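Local coordinates for protein decapping nuclease RAI1 (Candida albicans, PDB 5BUD) that hydrolyses NAD caps, and other 5'-end structures such as triphosphates, on RNAs using divalent metal ions, and stabilises and stimulates the exoribonuclease RAT1, at residues Thr108-Leu113 / Ile121-Val126; Leu132-Asp137 / Asp334-Thr339; Ser348-Tyr353 / Ser367-Lys372; Val209-Ile214 / Lys218-Gly223. One frame throughout, in Å; residues are numbered along the deposited sequence.

Contact 1. Residues Thr108-Leu113 / Ile121-Val126; sequences TKILSL and IDLYVV
Helix 108-112, part of a helix that begins earlier in the chain, passes strand 121-126 at an axis-to-axis distance of 10.2 Å and runs obliquely against it, with 137° between the two directions. Ile121, at the start of the strand, does most of the touching. Its CG1 branch stands anti to the carbonyl carbon (chi1 -56°) and continues fully extended, which carries CD1 up to the 109-113 segment. There Ile121 CD1 lies 3.7 Å from Leu113 CD1, the two side chains crossing obliquely, and 3.8 Å from the backbone Lys109 O. The root of the Lys109 side chain closes in as well, its CB 4.0 Å from Ile121 CD1. The strand belongs to the PD-(D/E)XK nuclease core of the DXO/Dom3Z family, where helices pack on a central sheet; here the strand folds back on the helix that precedes it, across a short connection. Ile110 meets both strand residues: its CG1 lies near Ile121 CD1, and its CD1 approaches Leu123 CD1 at 4.3 Å, a looser methyl contact. Within the helix, Thr108 O accepts from both Ser112 N and Ser112 OG, which reach it from opposite faces of its plane. Helix 322-339 packs against Ile110, Leu111 and Leu113.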
loop_
_atom_site.group_PDB
_atom_site.type_symbol
_atom_site.label_atom_id
_atom_site.label_comp_id
_atom_site.label_asym_id
_atom_site.label_seq_id
_atom_site.Cartn_x
_atom_site.Cartn_y
_atom_site.Cartn_z
ATOM N N THR A 108 -6.618 -0.925 -0.647
ATOM C CA THR A 108 -6.670 0.301 0.151
ATOM C C THR A 108 -7.569 1.367 -0.529
ATOM O O THR A 108 -8.350 1.990 0.131
ATOM C CB THR A 108 -5.259 0.882 0.377
ATOM O OG1 THR A 108 -4.455 -0.088 1.058
ATOM C CG2 THR A 108 -5.297 2.177 1.210
ATOM N N LYS A 109 -7.431 1.568 -1.845
ATOM C CA LYS A 109 -8.294 2.485 -2.590
ATOM C C LYS A 109 -9.772 2.143 -2.452
ATOM O O LYS A 109 -10.592 3.015 -2.222
ATOM C CB LYS A 109 -7.892 2.522 -4.080
ATOM C CG LYS A 109 -6.579 3.223 -4.285
ATOM C CD LYS A 109 -6.104 3.105 -5.712
ATOM C CE LYS A 109 -4.867 3.961 -5.921
ATOM N NZ LYS A 109 -5.337 5.330 -6.227
ATOM N N ILE A 110 -10.084 0.865 -2.576
ATOM C CA ILE A 110 -11.444 0.371 -2.469
ATOM C C ILE A 110 -11.999 0.524 -1.069
ATOM O O ILE A 110 -13.122 1.036 -0.897
ATOM C CB ILE A 110 -11.529 -1.087 -2.937
ATOM C CG1 ILE A 110 -11.184 -1.154 -4.427
ATOM C CG2 ILE A 110 -12.893 -1.678 -2.667
ATOM C CD1 ILE A 110 -10.912 -2.556 -4.901
ATOM N N LEU A 111 -11.212 0.127 -0.067
ATOM C CA LEU A 111 -11.659 0.224 1.322
ATOM C C LEU A 111 -11.873 1.661 1.792
ATOM O O LEU A 111 -12.764 1.922 2.596
ATOM C CB LEU A 111 -10.675 -0.493 2.259
ATOM C CG LEU A 111 -10.853 -0.397 3.793
ATOM C CD1 LEU A 111 -12.192 -0.919 4.315
ATOM C CD2 LEU A 111 -9.736 -1.141 4.509
ATOM N N SER A 112 -11.040 2.581 1.348
ATOM C CA SER A 112 -11.152 3.953 1.820
ATOM C C SER A 112 -12.115 4.790 0.977
ATOM O O SER A 112 -12.363 5.952 1.320
ATOM C CB SER A 112 -9.794 4.636 1.825
ATOM O OG SER A 112 -9.276 4.660 0.514
ATOM N N LEU A 113 -12.632 4.194 -0.098
ATOM C CA LEU A 113 -13.475 4.900 -1.089
ATOM C C LEU A 113 -14.646 5.682 -0.459
ATOM O O LEU A 113 -14.871 6.841 -0.816
ATOM C CB LEU A 113 -13.964 3.912 -2.169
ATOM C CG LEU A 113 -14.957 4.453 -3.230
ATOM C CD1 LEU A 113 -14.728 3.766 -4.556
ATOM C CD2 LEU A 113 -16.420 4.295 -2.819
ATOM N N ILE A 121 -10.915 5.349 -9.444
ATOM C CA ILE A 121 -10.268 4.018 -9.421
ATOM C C ILE A 121 -10.443 3.402 -10.803
ATOM O O ILE A 121 -11.560 3.325 -11.318
ATOM C CB ILE A 121 -10.900 3.062 -8.385
ATOM C CG1 ILE A 121 -10.868 3.681 -6.994
ATOM C CG2 ILE A 121 -10.178 1.709 -8.358
ATOM C CD1 ILE A 121 -11.437 2.796 -5.905
ATOM N N ASP A 122 -9.339 2.957 -11.392
ATOM C CA ASP A 122 -9.362 2.264 -12.678
ATOM C C ASP A 122 -8.385 1.072 -12.608
ATOM O O ASP A 122 -7.150 1.251 -12.556
ATOM C CB ASP A 122 -9.002 3.186 -13.859
ATOM C CG ASP A 122 -10.096 4.227 -14.173
ATOM O OD1 ASP A 122 -10.961 3.955 -15.034
ATOM O OD2 ASP A 122 -10.099 5.321 -13.562
ATOM N N LEU A 123 -8.963 -0.128 -12.633
ATOM C CA LEU A 123 -8.219 -1.383 -12.500
ATOM C C LEU A 123 -8.550 -2.332 -13.667
ATOM O O LEU A 123 -9.528 -2.132 -14.382
ATOM C CB LEU A 123 -8.606 -2.081 -11.206
ATOM C CG LEU A 123 -8.603 -1.176 -9.971
ATOM C CD1 LEU A 123 -9.251 -1.879 -8.782
ATOM C CD2 LEU A 123 -7.187 -0.710 -9.680
ATOM N N TYR A 124 -7.713 -3.346 -13.828
ATOM C CA TYR A 124 -7.935 -4.431 -14.763
ATOM C C TYR A 124 -8.061 -5.705 -13.944
ATOM O O TYR A 124 -7.297 -5.898 -12.996
ATOM C CB TYR A 124 -6.738 -4.519 -15.733
ATOM C CG TYR A 124 -6.700 -3.462 -16.810
ATOM C CD1 TYR A 124 -7.761 -3.292 -17.709
ATOM C CD2 TYR A 124 -5.576 -2.657 -16.967
ATOM C CE1 TYR A 124 -7.690 -2.326 -18.715
ATOM C CE2 TYR A 124 -5.495 -1.712 -17.966
ATOM C CZ TYR A 124 -6.535 -1.556 -18.840
ATOM O OH TYR A 124 -6.384 -0.590 -19.799
ATOM N N VAL A 125 -9.060 -6.526 -14.268
ATOM C CA VAL A 125 -9.278 -7.848 -13.677
ATOM C C VAL A 125 -9.089 -8.951 -14.739
ATOM O O VAL A 125 -9.792 -8.966 -15.771
ATOM C CB VAL A 125 -10.701 -7.976 -13.147
ATOM C CG1 VAL A 125 -10.897 -9.289 -12.441
ATOM C CG2 VAL A 125 -11.029 -6.824 -12.220
ATOM N N VAL A 126 -8.200 -9.887 -14.457
ATOM C CA VAL A 126 -7.823 -10.913 -15.418
ATOM C C VAL A 126 -7.994 -12.275 -14.734
ATOM O O VAL A 126 -7.241 -12.603 -13.829
ATOM C CB VAL A 126 -6.375 -10.726 -15.911
ATOM C CG1 VAL A 126 -5.974 -11.846 -16.872
ATOM C CG2 VAL A 126 -6.197 -9.359 -16.569
#

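Contact 2. Residues Leu132-Asp137 / Asp334-Thr339; sequences LFIKSD and DWLNTT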
loop_
_atom_site.group_PDB
_atom_site.type_symbol
_atom_site.label_atom_id
_atom_site.label_comp_id
_atom_site.label_asym_id
_atom_site.label_seq_id
_atom_site.Cartn_x
_atom_site.Cartn_y
_atom_site.Cartn_z
ATOM N N LEU A 132 -8.509 -14.493 -9.785
ATOM C CA LEU A 132 -8.582 -13.144 -10.325
ATOM C C LEU A 132 -7.322 -12.383 -10.004
ATOM O O LEU A 132 -6.976 -12.180 -8.837
ATOM C CB LEU A 132 -9.730 -12.384 -9.703
ATOM C CG LEU A 132 -11.139 -12.867 -9.948
ATOM C CD1 LEU A 132 -12.051 -11.821 -9.365
ATOM C CD2 LEU A 132 -11.422 -13.074 -11.421
ATOM N N PHE A 133 -6.622 -11.977 -11.054
ATOM C CA PHE A 133 -5.451 -11.169 -10.964
ATOM C C PHE A 133 -5.871 -9.711 -11.220
ATOM O O PHE A 133 -6.483 -9.401 -12.266
ATOM C CB PHE A 133 -4.406 -11.658 -11.978
ATOM C CG PHE A 133 -3.866 -13.015 -11.644
ATOM C CD1 PHE A 133 -2.763 -13.150 -10.811
ATOM C CD2 PHE A 133 -4.508 -14.168 -12.101
ATOM C CE1 PHE A 133 -2.276 -14.405 -10.478
ATOM C CE2 PHE A 133 -4.024 -15.428 -11.760
ATOM C CZ PHE A 133 -2.908 -15.547 -10.956
ATOM N N ILE A 134 -5.575 -8.831 -10.251
ATOM C CA ILE A 134 -6.051 -7.463 -10.310
ATOM C C ILE A 134 -4.882 -6.483 -10.243
ATOM O O ILE A 134 -4.039 -6.572 -9.349
ATOM C CB ILE A 134 -7.117 -7.184 -9.207
ATOM C CG1 ILE A 134 -8.314 -8.124 -9.326
ATOM C CG2 ILE A 134 -7.656 -5.766 -9.326
ATOM C CD1 ILE A 134 -9.379 -7.916 -8.246
ATOM N N LYS A 135 -4.807 -5.594 -11.231
ATOM C CA LYS A 135 -3.788 -4.588 -11.287
ATOM C C LYS A 135 -4.397 -3.285 -11.704
ATOM O O LYS A 135 -5.540 -3.217 -12.193
ATOM C CB LYS A 135 -2.641 -4.957 -12.271
ATOM C CG LYS A 135 -2.903 -4.603 -13.719
ATOM C CD LYS A 135 -1.767 -5.026 -14.655
ATOM C CE LYS A 135 -0.524 -4.183 -14.501
ATOM N NZ LYS A 135 -0.693 -2.895 -15.182
ATOM N N SER A 136 -3.634 -2.236 -11.472
ATOM C CA SER A 136 -4.091 -0.912 -11.791
ATOM C C SER A 136 -3.859 -0.638 -13.260
ATOM O O SER A 136 -2.946 -1.213 -13.893
ATOM C CB SER A 136 -3.323 0.121 -10.946
ATOM O OG SER A 136 -3.859 1.423 -11.179
ATOM N N ASP A 137 -4.668 0.262 -13.788
ATOM C CA ASP A 137 -4.444 0.803 -15.102
ATOM C C ASP A 137 -3.285 1.783 -15.032
ATOM O O ASP A 137 -3.452 2.968 -14.696
ATOM C CB ASP A 137 -5.734 1.427 -15.627
ATOM C CG ASP A 137 -5.608 1.946 -17.049
ATOM O OD1 ASP A 137 -4.503 2.310 -17.521
ATOM O OD2 ASP A 137 -6.651 2.006 -17.686
ATOM N N ASP A 334 -16.883 -9.728 -2.323
ATOM C CA ASP A 334 -17.891 -10.735 -2.596
ATOM C C ASP A 334 -18.522 -10.578 -4.003
ATOM O O ASP A 334 -18.748 -11.565 -4.690
ATOM C CB ASP A 334 -18.986 -10.734 -1.532
ATOM C CG ASP A 334 -19.942 -11.900 -1.713
ATOM O OD1 ASP A 334 -19.578 -13.050 -1.359
ATOM O OD2 ASP A 334 -21.036 -11.664 -2.250
ATOM N N TRP A 335 -18.777 -9.346 -4.426
ATOM C CA TRP A 335 -19.344 -9.076 -5.760
ATOM C C TRP A 335 -18.354 -9.534 -6.834
ATOM O O TRP A 335 -18.710 -10.325 -7.726
ATOM C CB TRP A 335 -19.697 -7.585 -5.869
ATOM C CG TRP A 335 -20.234 -7.095 -7.179
ATOM C CD1 TRP A 335 -21.460 -7.371 -7.739
ATOM C CD2 TRP A 335 -19.589 -6.175 -8.060
ATOM N NE1 TRP A 335 -21.599 -6.684 -8.916
ATOM C CE2 TRP A 335 -20.461 -5.949 -9.142
ATOM C CE3 TRP A 335 -18.353 -5.519 -8.039
ATOM C CZ2 TRP A 335 -20.132 -5.097 -10.202
ATOM C CZ3 TRP A 335 -18.020 -4.673 -9.107
ATOM C CH2 TRP A 335 -18.913 -4.471 -10.169
ATOM N N LEU A 336 -17.095 -9.131 -6.711
ATOM C CA LEU A 336 -16.079 -9.616 -7.649
ATOM C C LEU A 336 -15.995 -11.157 -7.666
ATOM O O LEU A 336 -15.836 -11.763 -8.730
ATOM C CB LEU A 336 -14.705 -9.047 -7.318
ATOM C CG LEU A 336 -14.517 -7.550 -7.468
ATOM C CD1 LEU A 336 -13.185 -7.136 -6.850
ATOM C CD2 LEU A 336 -14.604 -7.148 -8.931
ATOM N N ASN A 337 -16.114 -11.765 -6.497
ATOM C CA ASN A 337 -15.936 -13.207 -6.350
ATOM C C ASN A 337 -17.092 -14.048 -6.896
ATOM O O ASN A 337 -16.906 -15.231 -7.140
ATOM C CB ASN A 337 -15.695 -13.573 -4.880
ATOM C CG ASN A 337 -15.141 -14.976 -4.710
ATOM O OD1 ASN A 337 -14.149 -15.353 -5.348
ATOM N ND2 ASN A 337 -15.795 -15.769 -3.878
ATOM N N THR A 338 -18.270 -13.463 -7.067
ATOM C CA THR A 338 -19.445 -14.212 -7.559
ATOM C C THR A 338 -19.924 -13.759 -8.946
ATOM O O THR A 338 -20.784 -14.399 -9.548
ATOM C CB THR A 338 -20.606 -14.115 -6.545
ATOM O OG1 THR A 338 -20.917 -12.749 -6.309
ATOM C CG2 THR A 338 -20.212 -14.741 -5.213
ATOM N N THR A 339 -19.361 -12.664 -9.449
ATOM C CA THR A 339 -19.800 -12.042 -10.678
ATOM C C THR A 339 -18.948 -12.485 -11.847
ATOM O O THR A 339 -19.476 -12.720 -12.918
ATOM C CB THR A 339 -19.747 -10.491 -10.557
ATOM O OG1 THR A 339 -20.885 -10.029 -9.822
ATOM C CG2 THR A 339 -19.729 -9.791 -11.917
#
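Leu132 and Ile134, alternate residues of strand 131-136, point toward Leu336 near the end of helix 322-339, a helix-on-sheet contact within the PD-(D/E)XK fold. The union between the segments is apolar and small, burying 108 Å² in all. Ile134 and Leu336 reach toward each other tip to tip, Ile134 CD1 lying 4.1 Å from Leu336 CD1; an extended CG1 branch on Ile134 (chi2 179°) delivers that methyl. Leu132 instead touches the helix backbone: its CD1 sits 3.8 Å from Leu336 O, with Leu336 CB a little farther off. Leu362 of strand 359-364 also packs on Leu336.

Polar bonding stays inside each segment or turns to other neighbours. On the strand side, Lys135 NZ bonds to Ser136 O and forms a salt bridge with Asp138, while Asp137 caps the helix that follows. At the helix end, Thr338 OG1 folds back onto the main chain and donates to Asp334 O at 3.0 Å, from a position tilted 29° out of that carbonyl's plane.

Contact 3. Residues Ser348-Tyr353 / Ser367-Lys372; sequences SYRLKY and SETNEK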
loop_
_atom_site.group_PDB
_atom_site.type_symbol
_atom_site.label_atom_id
_atom_site.label_comp_id
_atom_site.label_asym_id
_atom_site.label_seq_id
_atom_site.Cartn_x
_atom_site.Cartn_y
_atom_site.Cartn_z
ATOM N N SER A 348 -10.974 -10.294 -20.216
ATOM C CA SER A 348 -10.536 -9.488 -19.076
ATOM C C SER A 348 -11.531 -8.346 -18.907
ATOM O O SER A 348 -12.338 -8.060 -19.830
ATOM C CB SER A 348 -9.180 -8.895 -19.382
ATOM O OG SER A 348 -8.213 -9.887 -19.605
ATOM N N TYR A 349 -11.439 -7.670 -17.759
ATOM C CA TYR A 349 -12.378 -6.622 -17.369
ATOM C C TYR A 349 -11.709 -5.356 -16.805
ATOM O O TYR A 349 -10.663 -5.423 -16.159
ATOM C CB TYR A 349 -13.350 -7.153 -16.315
ATOM C CG TYR A 349 -13.953 -8.460 -16.725
ATOM C CD1 TYR A 349 -15.202 -8.520 -17.360
ATOM C CD2 TYR A 349 -13.266 -9.634 -16.511
ATOM C CE1 TYR A 349 -15.738 -9.742 -17.756
ATOM C CE2 TYR A 349 -13.788 -10.851 -16.905
ATOM C CZ TYR A 349 -15.017 -10.908 -17.521
ATOM O OH TYR A 349 -15.499 -12.150 -17.874
ATOM N N ARG A 350 -12.371 -4.226 -17.039
ATOM C CA ARG A 350 -12.072 -2.972 -16.384
ATOM C C ARG A 350 -12.978 -2.892 -15.186
ATOM O O ARG A 350 -14.177 -3.071 -15.314
ATOM C CB ARG A 350 -12.438 -1.787 -17.264
ATOM C CG ARG A 350 -11.490 -1.501 -18.399
ATOM C CD ARG A 350 -11.654 -0.059 -18.856
ATOM N NE ARG A 350 -10.351 0.520 -19.102
ATOM C CZ ARG A 350 -9.562 0.191 -20.124
ATOM N NH1 ARG A 350 -9.939 -0.717 -21.032
ATOM N NH2 ARG A 350 -8.377 0.772 -20.231
ATOM N N LEU A 351 -12.404 -2.625 -14.021
ATOM C CA LEU A 351 -13.170 -2.321 -12.830
ATOM C C LEU A 351 -12.933 -0.835 -12.578
ATOM O O LEU A 351 -11.799 -0.413 -12.427
ATOM C CB LEU A 351 -12.672 -3.148 -11.644
ATOM C CG LEU A 351 -13.260 -2.911 -10.254
ATOM C CD1 LEU A 351 -14.762 -3.035 -10.236
ATOM C CD2 LEU A 351 -12.653 -3.896 -9.266
ATOM N N LYS A 352 -13.999 -0.048 -12.558
ATOM C CA LYS A 352 -13.859 1.402 -12.546
ATOM C C LYS A 352 -14.789 2.024 -11.509
ATOM O O LYS A 352 -15.981 1.733 -11.497
ATOM C CB LYS A 352 -14.174 1.961 -13.948
ATOM C CG LYS A 352 -14.303 3.485 -14.043
ATOM C CD LYS A 352 -14.695 3.915 -15.452
ATOM C CE LYS A 352 -14.382 5.380 -15.711
ATOM N NZ LYS A 352 -12.955 5.613 -16.067
ATOM N N TYR A 353 -14.231 2.866 -10.644
ATOM C CA TYR A 353 -15.030 3.796 -9.856
ATOM C C TYR A 353 -14.944 5.160 -10.534
ATOM O O TYR A 353 -13.842 5.702 -10.703
ATOM C CB TYR A 353 -14.540 3.905 -8.422
ATOM C CG TYR A 353 -15.215 5.016 -7.698
ATOM C CD1 TYR A 353 -16.595 5.009 -7.516
ATOM C CD2 TYR A 353 -14.496 6.091 -7.213
ATOM C CE1 TYR A 353 -17.236 6.051 -6.862
ATOM C CE2 TYR A 353 -15.126 7.133 -6.560
ATOM C CZ TYR A 353 -16.500 7.106 -6.384
ATOM O OH TYR A 353 -17.124 8.148 -5.752
ATOM N N SER A 367 -10.460 -6.796 -27.068
ATOM C CA SER A 367 -9.610 -7.963 -27.353
ATOM C C SER A 367 -8.124 -7.633 -27.252
ATOM O O SER A 367 -7.369 -8.386 -26.648
ATOM C CB SER A 367 -9.927 -8.562 -28.731
ATOM O OG SER A 367 -9.197 -9.770 -28.939
ATOM N N GLU A 368 -7.710 -6.498 -27.806
ATOM C CA GLU A 368 -6.292 -6.111 -27.845
ATOM C C GLU A 368 -5.730 -5.877 -26.420
ATOM O O GLU A 368 -4.564 -6.163 -26.127
ATOM C CB GLU A 368 -6.103 -4.836 -28.690
ATOM C CG GLU A 368 -6.350 -4.990 -30.196
ATOM C CD GLU A 368 -7.809 -5.232 -30.601
ATOM O OE1 GLU A 368 -8.755 -4.910 -29.826
ATOM O OE2 GLU A 368 -8.011 -5.760 -31.725
ATOM N N THR A 369 -6.578 -5.342 -25.549
ATOM C CA THR A 369 -6.223 -5.088 -24.144
ATOM C C THR A 369 -6.107 -6.408 -23.392
ATOM O O THR A 369 -5.133 -6.629 -22.675
ATOM C CB THR A 369 -7.277 -4.171 -23.492
ATOM O OG1 THR A 369 -7.278 -2.915 -24.188
ATOM C CG2 THR A 369 -6.969 -3.941 -22.029
ATOM N N ASN A 370 -7.073 -7.301 -23.603
ATOM C CA ASN A 370 -7.015 -8.637 -23.022
ATOM C C ASN A 370 -5.739 -9.372 -23.410
ATOM O O ASN A 370 -5.059 -9.956 -22.546
ATOM C CB ASN A 370 -8.237 -9.450 -23.419
ATOM C CG ASN A 370 -8.143 -10.897 -22.973
ATOM O OD1 ASN A 370 -8.295 -11.207 -21.795
ATOM N ND2 ASN A 370 -7.901 -11.799 -23.926
ATOM N N GLU A 371 -5.409 -9.327 -24.705
ATOM C CA GLU A 371 -4.160 -9.917 -25.206
ATOM C C GLU A 371 -2.934 -9.323 -24.541
ATOM O O GLU A 371 -2.055 -10.073 -24.131
ATOM C CB GLU A 371 -4.011 -9.798 -26.740
ATOM C CG GLU A 371 -4.078 -11.135 -27.463
ATOM C CD GLU A 371 -5.423 -11.813 -27.323
ATOM O OE1 GLU A 371 -5.469 -13.057 -27.368
ATOM O OE2 GLU A 371 -6.438 -11.101 -27.167
ATOM N N LYS A 372 -2.849 -8.002 -24.441
ATOM C CA LYS A 372 -1.697 -7.401 -23.766
ATOM C C LYS A 372 -1.607 -7.869 -22.318
ATOM O O LYS A 372 -0.519 -8.163 -21.821
ATOM C CB LYS A 372 -1.733 -5.875 -23.809
ATOM C CG LYS A 372 -1.348 -5.305 -25.163
ATOM C CD LYS A 372 -1.475 -3.789 -25.190
ATOM C CE LYS A 372 -2.896 -3.344 -25.492
ATOM N NZ LYS A 372 -2.941 -1.876 -25.757
#
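The carboxamide of Asn370 and the guanidinium of Arg350 are the flat groups that meet the other segment, and they do so in different ways. Ser348 meets the Asn370 amide at its oxygen: Ser348 OG donates to Asn370 OD1 at 2.6 Å, lying in the carbonyl plane on a lone pair, with a C=O...O angle of 133°. Arg350 has a looser neighbour, the methyl Thr369 CG2, which comes obliquely to the guanidinium and stays 4.5 Å from Arg350 NH1.

With chi1 at 173°, the Asn370 side chain leaves the helix opposite its own N and carries the amide toward the start of strand 349-353, while Ser348 OG sits beside its own backbone N. The hydroxyl and the amide thus meet where the chains are nearest, the Ser348 and Asn370 CA atoms being 5.4 Å apart. Ser348 CB also rests against the amide, 3.5 Å from Asn370 OD1.

This contact joins helix 367-377 to the strand that, with strand 359-364, forms the antiparallel hairpin leading into that helix. Arg374, one turn further on, donates through NE to Asn370 OD1 as well. A hydroxyl and a guanidinium therefore both grip the amide oxygen of this buried residue; the positive charge of Arg374 probably polarises the carbonyl, while the two donors share one oxygen.

Contact 4. Residues Val209-Ile214 / Lys218-Gly223; sequences VIRTGI and KLVLAG
A tight antiparallel beta hairpin, formed by strands 205-214 and 217-228, brings Val209-Ile214 alongside Lys218-Gly223; the second strand runs on to the metal ligands Glu224 and Asp226. Two hydrogen-bonded pairs hold the ladder. Ile210 and Leu221 exchange both backbone bonds, and so do Thr212 and Leu219, where Thr212 N meets Leu219 O (2.8 Å) almost end-on to the carbonyl, whereas Leu219 N reaches Thr212 O from above its plane.

On the sheet face carrying Val209, Arg211, Val220 and Ala222, Val209 CG1 presses on Val220 CG1 at 3.5 Å, tighter than usual for two carbons, and Val209 CG2 lies 4.0 Å from Ala222 CB. Further along, the extended Arg211 chain carries its guanidinium over Lys218, whose CG lies against one face 3.9 Å from Arg211 NH2; that nitrogen bonds to Ser97. The other face has Ile210 CG1 beside Leu221 CB (4.0 Å). Beyond the last bridge, Ile214 CG2 comes near Leu219 CD1 (4.3 Å).

Strand 21-28 flanks the hairpin at Val209 and Arg211, strand 100-103 lies against Leu219 to Ala222, and Tyr329 of helix 322-339 packs on Ile214 and Leu219.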
loop_
_atom_site.group_PDB
_atom_site.type_symbol
_atom_site.label_atom_id
_atom_site.label_comp_id
_atom_site.label_asym_id
_atom_site.label_seq_id
_atom_site.Cartn_x
_atom_site.Cartn_y
_atom_site.Cartn_z
ATOM N N VAL A 209 4.195 -10.605 0.953
ATOM C CA VAL A 209 3.027 -11.159 0.323
ATOM C C VAL A 209 2.277 -11.950 1.364
ATOM O O VAL A 209 2.810 -12.898 1.956
ATOM C CB VAL A 209 3.384 -12.046 -0.876
ATOM C CG1 VAL A 209 2.134 -12.648 -1.480
ATOM C CG2 VAL A 209 4.070 -11.207 -1.924
ATOM N N ILE A 210 1.017 -11.558 1.574
ATOM C CA ILE A 210 0.207 -12.123 2.639
ATOM C C ILE A 210 -1.058 -12.732 2.070
ATOM O O ILE A 210 -1.520 -12.343 0.996
ATOM C CB ILE A 210 -0.177 -11.056 3.690
ATOM C CG1 ILE A 210 -1.085 -9.973 3.096
ATOM C CG2 ILE A 210 1.072 -10.385 4.246
ATOM C CD1 ILE A 210 -2.094 -9.492 4.086
ATOM N N ARG A 211 -1.589 -13.712 2.791
ATOM C CA ARG A 211 -2.897 -14.271 2.548
ATOM C C ARG A 211 -3.826 -13.723 3.662
ATOM O O ARG A 211 -3.451 -13.715 4.812
ATOM C CB ARG A 211 -2.818 -15.788 2.637
ATOM C CG ARG A 211 -4.031 -16.560 2.149
ATOM C CD ARG A 211 -3.688 -18.046 2.016
ATOM N NE ARG A 211 -4.792 -18.887 1.526
ATOM C CZ ARG A 211 -5.768 -19.393 2.289
ATOM N NH1 ARG A 211 -5.825 -19.136 3.594
ATOM N NH2 ARG A 211 -6.700 -20.164 1.743
ATOM N N THR A 212 -5.014 -13.271 3.290
ATOM C CA THR A 212 -6.027 -12.795 4.252
ATOM C C THR A 212 -7.409 -13.137 3.675
ATOM O O THR A 212 -7.530 -13.841 2.665
ATOM C CB THR A 212 -5.863 -11.280 4.541
ATOM O OG1 THR A 212 -6.670 -10.853 5.674
ATOM C CG2 THR A 212 -6.197 -10.451 3.293
ATOM N N GLY A 213 -8.459 -12.682 4.340
ATOM C CA GLY A 213 -9.789 -12.952 3.853
ATOM C C GLY A 213 -10.778 -12.003 4.488
ATOM O O GLY A 213 -10.453 -11.315 5.452
ATOM N N ILE A 214 -11.971 -11.956 3.906
ATOM C CA ILE A 214 -13.124 -11.267 4.503
ATOM C C ILE A 214 -14.360 -11.965 3.981
ATOM O O ILE A 214 -14.408 -12.336 2.796
ATOM C CB ILE A 214 -13.140 -9.758 4.204
ATOM C CG1 ILE A 214 -14.358 -9.095 4.852
ATOM C CG2 ILE A 214 -13.095 -9.472 2.703
ATOM C CD1 ILE A 214 -14.230 -7.593 4.918
ATOM N N LYS A 218 -11.067 -15.242 -0.233
ATOM C CA LYS A 218 -9.642 -15.260 0.094
ATOM C C LYS A 218 -8.866 -14.305 -0.806
ATOM O O LYS A 218 -9.076 -14.284 -2.030
ATOM C CB LYS A 218 -9.078 -16.681 -0.052
ATOM C CG LYS A 218 -9.564 -17.658 1.021
ATOM C CD LYS A 218 -9.559 -17.044 2.419
ATOM C CE LYS A 218 -10.070 -17.995 3.501
ATOM N NZ LYS A 218 -11.557 -17.901 3.635
ATOM N N LEU A 219 -7.986 -13.516 -0.192
ATOM C CA LEU A 219 -7.150 -12.570 -0.937
ATOM C C LEU A 219 -5.696 -12.710 -0.585
ATOM O O LEU A 219 -5.370 -12.862 0.575
ATOM C CB LEU A 219 -7.546 -11.136 -0.652
ATOM C CG LEU A 219 -8.995 -10.787 -0.996
ATOM C CD1 LEU A 219 -9.802 -10.810 0.285
ATOM C CD2 LEU A 219 -9.046 -9.412 -1.663
ATOM N N VAL A 220 -4.845 -12.626 -1.608
ATOM C CA VAL A 220 -3.411 -12.506 -1.436
ATOM C C VAL A 220 -3.024 -11.089 -1.830
ATOM O O VAL A 220 -3.384 -10.644 -2.917
ATOM C CB VAL A 220 -2.695 -13.561 -2.298
ATOM C CG1 VAL A 220 -1.185 -13.308 -2.364
ATOM C CG2 VAL A 220 -3.009 -14.935 -1.729
ATOM N N LEU A 221 -2.329 -10.376 -0.949
ATOM C CA LEU A 221 -1.944 -8.970 -1.191
ATOM C C LEU A 221 -0.452 -8.840 -1.074
ATOM O O LEU A 221 0.135 -9.346 -0.105
ATOM C CB LEU A 221 -2.541 -8.026 -0.138
ATOM C CG LEU A 221 -4.055 -8.067 0.056
ATOM C CD1 LEU A 221 -4.457 -7.123 1.164
ATOM C CD2 LEU A 221 -4.795 -7.747 -1.231
ATOM N N ALA A 222 0.154 -8.125 -2.027
ATOM C CA ALA A 222 1.565 -7.772 -1.943
ATOM C C ALA A 222 1.668 -6.326 -1.485
ATOM O O ALA A 222 0.996 -5.466 -2.016
ATOM C CB ALA A 222 2.251 -7.960 -3.302
ATOM N N GLY A 223 2.495 -6.060 -0.480
ATOM C CA GLY A 223 2.677 -4.713 -0.011
ATOM C C GLY A 223 4.042 -4.475 0.563
ATOM O O GLY A 223 4.663 -5.355 1.157
#

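Contacts 1, 2 and 4 are buried, whereas contact 3 is partly buried and lies farthest from the chain's centre. Strands 121-128, 131-136 and 349-354, from contacts 1, 2 and 3, are consecutive neighbours linked through strand 121-128: Tyr124 N bonds to Lys135 O, and Val125 N to Tyr349 O. Helix 322-339 of contact 2 also reaches contact 3, where Leu336 and Trp335 pack on Leu351. The chemistry follows the place: the two helix-to-strand contacts 1 and 2 rest mainly on aliphatic side chains, contact 3 turns on a side-chain hydrogen bond, and contact 4, strand against strand, is built on backbone hydrogen bonds and leads toward the metal site.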